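Local coordinates for protein VAL-1 (Chlorella virus, PDB 3GNE) that cleaves alginate, probably by beta-elimination, as a polysaccharide lyase of family 14 whose mode of action depends on pH, at residues K37-A42 with Y234-Q239; W77-P82 with N166-G171. All blocks are in the same frame, centred on the assembly; numbering follows the deposited sequence.

Contact 1: residues K37-A42 with Y234-Q239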
loop_
_atom_site.group_PDB
_atom_site.type_symbol
_atom_site.label_atom_id
_atom_site.label_comp_id
_atom_site.label_asym_id
_atom_site.label_seq_id
_atom_site.Cartn_x
_atom_site.Cartn_y
_atom_site.Cartn_z
ATOM N N LYS A 37 -12.535 9.259 -16.318
ATOM C CA LYS A 37 -12.247 9.386 -14.901
ATOM C C LYS A 37 -11.062 10.299 -14.652
ATOM O O LYS A 37 -10.173 10.439 -15.536
ATOM C CB LYS A 37 -11.896 8.022 -14.299
ATOM C CG LYS A 37 -12.973 6.956 -14.475
ATOM C CD LYS A 37 -12.435 5.607 -14.001
ATOM C CE LYS A 37 -13.417 4.474 -14.314
ATOM N NZ LYS A 37 -14.630 4.604 -13.457
ATOM N N ARG A 38 -11.059 10.902 -13.443
ATOM C CA ARG A 38 -9.897 11.709 -13.054
ATOM C C ARG A 38 -8.900 10.726 -12.450
ATOM O O ARG A 38 -9.333 10.037 -11.520
ATOM C CB ARG A 38 -10.307 12.825 -12.081
ATOM C CG ARG A 38 -9.260 13.926 -12.036
ATOM C CD ARG A 38 -9.288 14.747 -13.316
ATOM N NE ARG A 38 -8.399 15.885 -13.288
ATOM C CZ ARG A 38 -7.707 16.458 -14.256
ATOM N NH1 ARG A 38 -7.746 16.023 -15.496
ATOM N NH2 ARG A 38 -6.923 17.511 -14.049
ATOM N N VAL A 39 -7.705 10.638 -13.000
ATOM C CA VAL A 39 -6.760 9.612 -12.608
ATOM C C VAL A 39 -5.386 10.216 -12.404
ATOM O O VAL A 39 -5.111 11.344 -12.767
ATOM C CB VAL A 39 -6.646 8.544 -13.738
ATOM C CG1 VAL A 39 -8.024 8.037 -14.146
ATOM C CG2 VAL A 39 -5.887 9.093 -14.932
ATOM N N VAL A 40 -4.487 9.388 -11.813
ATOM C CA VAL A 40 -3.062 9.671 -11.953
ATOM C C VAL A 40 -2.530 8.664 -12.973
ATOM O O VAL A 40 -2.702 7.451 -12.829
ATOM C CB VAL A 40 -2.283 9.551 -10.634
ATOM C CG1 VAL A 40 -0.828 9.962 -10.884
ATOM C CG2 VAL A 40 -2.891 10.439 -9.559
ATOM N N LYS A 41 -1.918 9.222 -14.037
ATOM C CA LYS A 41 -1.178 8.423 -15.003
ATOM C C LYS A 41 0.207 8.199 -14.380
ATOM O O LYS A 41 0.992 9.153 -14.309
ATOM C CB LYS A 41 -1.086 9.142 -16.335
ATOM C CG LYS A 41 -0.317 8.402 -17.435
ATOM C CD LYS A 41 -0.114 9.357 -18.636
ATOM C CE LYS A 41 0.331 8.652 -19.883
ATOM N NZ LYS A 41 0.110 9.432 -21.134
ATOM N N ALA A 42 0.432 6.998 -13.918
ATOM C CA ALA A 42 1.736 6.617 -13.318
ATOM C C ALA A 42 2.696 6.213 -14.420
ATOM O O ALA A 42 2.421 5.224 -15.165
ATOM C CB ALA A 42 1.541 5.442 -12.378
ATOM N N TYR A 234 -2.808 3.494 -14.737
ATOM C CA TYR A 234 -3.623 4.595 -14.240
ATOM C C TYR A 234 -4.263 4.234 -12.900
ATOM O O TYR A 234 -4.815 3.145 -12.756
ATOM C CB TYR A 234 -4.736 4.954 -15.234
ATOM C CG TYR A 234 -4.227 5.250 -16.620
ATOM C CD1 TYR A 234 -3.873 6.543 -16.997
ATOM C CD2 TYR A 234 -4.105 4.212 -17.557
ATOM C CE1 TYR A 234 -3.392 6.808 -18.280
ATOM C CE2 TYR A 234 -3.647 4.477 -18.825
ATOM C CZ TYR A 234 -3.301 5.769 -19.183
ATOM O OH TYR A 234 -2.848 5.986 -20.486
ATOM N N PHE A 235 -4.206 5.146 -11.948
ATOM C CA PHE A 235 -4.801 4.932 -10.639
ATOM C C PHE A 235 -5.909 5.951 -10.408
ATOM O O PHE A 235 -5.812 7.105 -10.792
ATOM C CB PHE A 235 -3.698 5.134 -9.533
ATOM C CG PHE A 235 -2.691 3.990 -9.527
ATOM C CD1 PHE A 235 -2.883 2.850 -8.780
ATOM C CD2 PHE A 235 -1.528 4.114 -10.305
ATOM C CE1 PHE A 235 -1.938 1.816 -8.769
ATOM C CE2 PHE A 235 -0.577 3.093 -10.306
ATOM C CZ PHE A 235 -0.777 1.931 -9.546
ATOM N N THR A 236 -6.969 5.507 -9.753
ATOM C CA THR A 236 -8.098 6.429 -9.536
ATOM C C THR A 236 -8.873 6.017 -8.318
ATOM O O THR A 236 -8.706 4.924 -7.800
ATOM C CB THR A 236 -9.003 6.447 -10.806
ATOM O OG1 THR A 236 -9.914 7.553 -10.725
ATOM C CG2 THR A 236 -9.770 5.116 -10.954
ATOM N N ASN A 237 -9.780 6.901 -7.883
ATOM C CA ASN A 237 -10.773 6.583 -6.877
ATOM C C ASN A 237 -10.120 6.117 -5.578
ATOM O O ASN A 237 -10.468 5.053 -5.037
ATOM C CB ASN A 237 -11.776 5.520 -7.388
ATOM C CG ASN A 237 -13.061 5.611 -6.591
ATOM O OD1 ASN A 237 -13.384 6.622 -5.967
ATOM N ND2 ASN A 237 -13.824 4.496 -6.602
ATOM N N PHE A 238 -9.194 6.894 -5.070
ATOM C CA PHE A 238 -8.583 6.602 -3.772
ATOM C C PHE A 238 -9.594 6.903 -2.672
ATOM O O PHE A 238 -10.121 8.016 -2.593
ATOM C CB PHE A 238 -7.353 7.510 -3.562
ATOM C CG PHE A 238 -6.185 7.125 -4.449
ATOM C CD1 PHE A 238 -5.224 6.240 -3.972
ATOM C CD2 PHE A 238 -6.024 7.637 -5.726
ATOM C CE1 PHE A 238 -4.104 5.932 -4.796
ATOM C CE2 PHE A 238 -4.959 7.340 -6.541
ATOM C CZ PHE A 238 -3.996 6.460 -6.062
ATOM N N GLN A 239 -9.910 5.918 -1.832
ATOM C CA GLN A 239 -10.903 6.024 -0.795
ATOM C C GLN A 239 -10.337 5.575 0.545
ATOM O O GLN A 239 -9.507 4.688 0.624
ATOM C CB GLN A 239 -12.127 5.122 -1.127
ATOM C CG GLN A 239 -12.816 5.575 -2.405
ATOM C CD GLN A 239 -13.956 4.668 -2.786
ATOM O OE1 GLN A 239 -13.757 3.451 -2.684
ATOM N NE2 GLN A 239 -15.100 5.170 -3.218
HETATM O O HOH W 1 -10.344 9.903 -8.670
#
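Two aromatic rings, on opposite faces of the sheet, frame this antiparallel pairing of strands 37-44 and 231-241 in one sheet of the beta-sandwich. At the edge of the Phe235 ring, in its plane, sits the methyl of Ala42, whose CB is 3.8 Å from Phe235 CE2; Trp217 and His93 of the facing sheet meet the same ring edge-to-face. On the other face the Tyr234 ring lies alongside the extended Lys41 chain, pointing the same way, and Lys41 CG comes within 3.6 Å of Tyr234 CE1. Val39 reaches the ring obliquely through CG2, while Phe34 stacks on it from the neighbouring strand.

In the backbone, Val40 and Phe235 form a hydrogen-bonded pair. Val40 N donates a hydrogen bond to Phe235 O at 2.8 Å, and Phe235 N donates one back to Val40 O at 2.9 Å, the latter nearly straight at 167°. Farther along, the side chain of Thr236 takes over: OG1, anti to its backbone N (chi1 -167°), donates to Arg38 O at 2.7 Å from above the carbonyl plane. A water also donates to Arg38 O and accepts from Asn237 N, bridging the strands where Asn237 departs from the extended conformation.

Chemically, then, the pairing changes character along its length: main-chain bonds hold the centre, and toward Asn237 a threonine hydroxyl and a water carry the polar link, with Arg38 O gripped by two donors.

Contact 2: residues W77-P82 with N166-G171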
loop_
_atom_site.group_PDB
_atom_site.type_symbol
_atom_site.label_atom_id
_atom_site.label_comp_id
_atom_site.label_asym_id
_atom_site.label_seq_id
_atom_site.Cartn_x
_atom_site.Cartn_y
_atom_site.Cartn_z
ATOM N N TRP A 77 -8.372 1.747 -3.847
ATOM C CA TRP A 77 -8.084 2.487 -5.084
ATOM C C TRP A 77 -8.362 1.546 -6.242
ATOM O O TRP A 77 -8.564 0.333 -6.022
ATOM C CB TRP A 77 -6.629 3.002 -5.173
ATOM C CG TRP A 77 -5.618 1.912 -4.945
ATOM C CD1 TRP A 77 -5.040 1.109 -5.901
ATOM C CD2 TRP A 77 -5.069 1.479 -3.698
ATOM N NE1 TRP A 77 -4.158 0.210 -5.313
ATOM C CE2 TRP A 77 -4.163 0.421 -3.956
ATOM C CE3 TRP A 77 -5.262 1.904 -2.353
ATOM C CZ2 TRP A 77 -3.441 -0.237 -2.949
ATOM C CZ3 TRP A 77 -4.530 1.238 -1.360
ATOM C CH2 TRP A 77 -3.654 0.202 -1.648
ATOM N N GLU A 78 -8.387 2.109 -7.432
ATOM C CA GLU A 78 -8.559 1.283 -8.630
ATOM C C GLU A 78 -7.389 1.492 -9.550
ATOM O O GLU A 78 -6.837 2.599 -9.616
ATOM C CB GLU A 78 -9.859 1.669 -9.378
ATOM C CG GLU A 78 -11.053 1.427 -8.400
ATOM C CD GLU A 78 -12.342 1.903 -9.021
ATOM O OE1 GLU A 78 -12.428 1.997 -10.254
ATOM O OE2 GLU A 78 -13.330 2.149 -8.317
ATOM N N VAL A 79 -6.982 0.436 -10.264
ATOM C CA VAL A 79 -5.842 0.583 -11.205
ATOM C C VAL A 79 -6.123 -0.110 -12.523
ATOM O O VAL A 79 -6.680 -1.188 -12.590
ATOM C CB VAL A 79 -4.590 0.008 -10.530
ATOM C CG1 VAL A 79 -4.792 -1.485 -10.219
ATOM C CG2 VAL A 79 -3.364 0.240 -11.414
ATOM N N PHE A 80 -5.760 0.582 -13.593
ATOM C CA PHE A 80 -5.921 0.125 -14.966
ATOM C C PHE A 80 -4.522 -0.091 -15.573
ATOM O O PHE A 80 -3.727 0.861 -15.641
ATOM C CB PHE A 80 -6.684 1.188 -15.723
ATOM C CG PHE A 80 -7.139 0.835 -17.134
ATOM C CD1 PHE A 80 -8.502 0.608 -17.361
ATOM C CD2 PHE A 80 -6.300 0.746 -18.224
ATOM C CE1 PHE A 80 -8.949 0.350 -18.637
ATOM C CE2 PHE A 80 -6.737 0.483 -19.510
ATOM C CZ PHE A 80 -8.080 0.279 -19.739
ATOM N N TYR A 81 -4.285 -1.327 -15.974
ATOM C CA TYR A 81 -3.054 -1.752 -16.664
ATOM C C TYR A 81 -3.390 -1.974 -18.138
ATOM O O TYR A 81 -4.046 -3.004 -18.410
ATOM C CB TYR A 81 -2.546 -3.048 -16.047
ATOM C CG TYR A 81 -1.995 -2.807 -14.636
ATOM C CD1 TYR A 81 -0.751 -2.142 -14.541
ATOM C CD2 TYR A 81 -2.641 -3.234 -13.482
ATOM C CE1 TYR A 81 -0.222 -1.927 -13.254
ATOM C CE2 TYR A 81 -2.100 -2.991 -12.217
ATOM C CZ TYR A 81 -0.886 -2.341 -12.142
ATOM O OH TYR A 81 -0.313 -2.071 -10.899
ATOM N N PRO A 82 -2.976 -1.105 -19.034
ATOM C CA PRO A 82 -3.253 -1.365 -20.439
ATOM C C PRO A 82 -2.637 -2.681 -20.874
ATOM O O PRO A 82 -1.562 -3.049 -20.398
ATOM C CB PRO A 82 -2.560 -0.198 -21.152
ATOM C CG PRO A 82 -2.554 0.917 -20.122
ATOM C CD PRO A 82 -2.275 0.164 -18.815
ATOM N N ASN A 166 -9.207 -2.445 -12.041
ATOM C CA ASN A 166 -9.124 -3.432 -10.948
ATOM C C ASN A 166 -9.369 -2.702 -9.629
ATOM O O ASN A 166 -8.751 -1.633 -9.452
ATOM C CB ASN A 166 -7.735 -4.058 -10.880
ATOM C CG ASN A 166 -7.426 -4.884 -12.132
ATOM O OD1 ASN A 166 -7.897 -6.020 -12.233
ATOM N ND2 ASN A 166 -6.596 -4.364 -13.031
ATOM N N ARG A 167 -10.174 -3.242 -8.766
ATOM C CA ARG A 167 -10.497 -2.651 -7.483
ATOM C C ARG A 167 -9.673 -3.304 -6.384
ATOM O O ARG A 167 -9.761 -4.510 -6.198
ATOM C CB ARG A 167 -12.006 -2.811 -7.186
ATOM C CG ARG A 167 -12.842 -2.158 -8.278
ATOM C CD ARG A 167 -14.321 -2.339 -7.987
ATOM N NE ARG A 167 -14.728 -3.702 -7.753
ATOM C CZ ARG A 167 -14.855 -4.819 -8.440
ATOM N NH1 ARG A 167 -15.284 -5.914 -7.828
ATOM N NH2 ARG A 167 -14.540 -4.851 -9.745
ATOM N N ILE A 168 -8.901 -2.463 -5.674
ATOM C CA ILE A 168 -8.023 -2.955 -4.638
ATOM C C ILE A 168 -8.419 -2.354 -3.291
ATOM O O ILE A 168 -8.706 -1.163 -3.221
ATOM C CB ILE A 168 -6.564 -2.504 -4.945
ATOM C CG1 ILE A 168 -6.160 -2.838 -6.395
ATOM C CG2 ILE A 168 -5.615 -3.099 -3.909
ATOM C CD1 ILE A 168 -6.119 -4.298 -6.715
ATOM N N GLU A 169 -8.356 -3.126 -2.202
ATOM C CA GLU A 169 -8.519 -2.524 -0.890
ATOM C C GLU A 169 -7.490 -3.171 0.039
ATOM O O GLU A 169 -7.159 -4.359 -0.131
ATOM C CB GLU A 169 -9.939 -2.769 -0.278
ATOM C CG GLU A 169 -11.075 -2.417 -1.257
ATOM C CD GLU A 169 -12.410 -2.347 -0.506
ATOM O OE1 GLU A 169 -12.443 -2.150 0.727
ATOM O OE2 GLU A 169 -13.412 -2.425 -1.211
ATOM N N ILE A 170 -7.087 -2.413 1.043
ATOM C CA ILE A 170 -6.239 -2.996 2.058
ATOM C C ILE A 170 -6.742 -2.504 3.422
ATOM O O ILE A 170 -6.782 -1.276 3.642
ATOM C CB ILE A 170 -4.728 -2.703 1.878
ATOM C CG1 ILE A 170 -3.875 -3.408 2.929
ATOM C CG2 ILE A 170 -4.393 -1.223 1.770
ATOM C CD1 ILE A 170 -2.408 -3.567 2.556
ATOM N N GLY A 171 -7.070 -3.456 4.285
ATOM C CA GLY A 171 -7.540 -3.146 5.631
ATOM C C GLY A 171 -6.467 -3.439 6.662
ATOM O O GLY A 171 -5.675 -4.380 6.532
#
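Ile168 is the bump and the Trp77 indole the surface it rests on. Trp77 CG occupies the crowded position between backbone N and carbonyl carbon (chi1 53°), bringing the indole back toward the partner strand. Ile168 CB sits over the five-membered ring in a CH-pi contact, 4.0 Å from its centroid, and Ile168 CG2 covers the rim of the same face, 3.7 Å from Trp77 CZ2. Beyond it, Ile170 lies alongside and sets CG2 3.8 Å from Trp77 CH2. Toward the other end, Val79 CG1 rests against both Asn166 CB and Ile168 CG1.

Main-chain bonds fix this register, and the Asn166 side chain adds one. Ile168 N donates to Trp77 O at 2.8 Å, nearly along the C=O axis, and Val79 O accepts from Asn166 N and from the amide ND2, each above the carbonyl plane. Asn166 OD1 turns to Asn193. On the opposite face Glu78 and Arg167 run side by side, touching through their CG atoms; the Glu78 carboxylate bonds to Asn237.

The Trp77-Ile168 face looks into the beta-sandwich: strand 112-119 of the facing sheet packs Ile117 against Trp77, Ile168 and Ile170, while strands 231-241 and 186-192 flank the pair within its own sheet.

From the N terminus, the chain first lays down 37-42, then 77-82, and comes back at 166-171 to pair with the latter, so contact 2 closes a loop of 83 intervening residues. Only near the C terminus does 234-239 return to 37-42, and the longer loop of contact 1 therefore encloses contact 2 without crossing it. The two meet because strands 231-241 and 72-80 are neighbours: Tyr234 O faces Phe80 N and Thr236 O faces Glu78 N, both at 2.9 Å and probably hydrogen-bonded. Four strands thus run side by side in the order 37-44, 231-241, 72-80, 166-173, tying early, middle and late chain into one sheet of the sandwich.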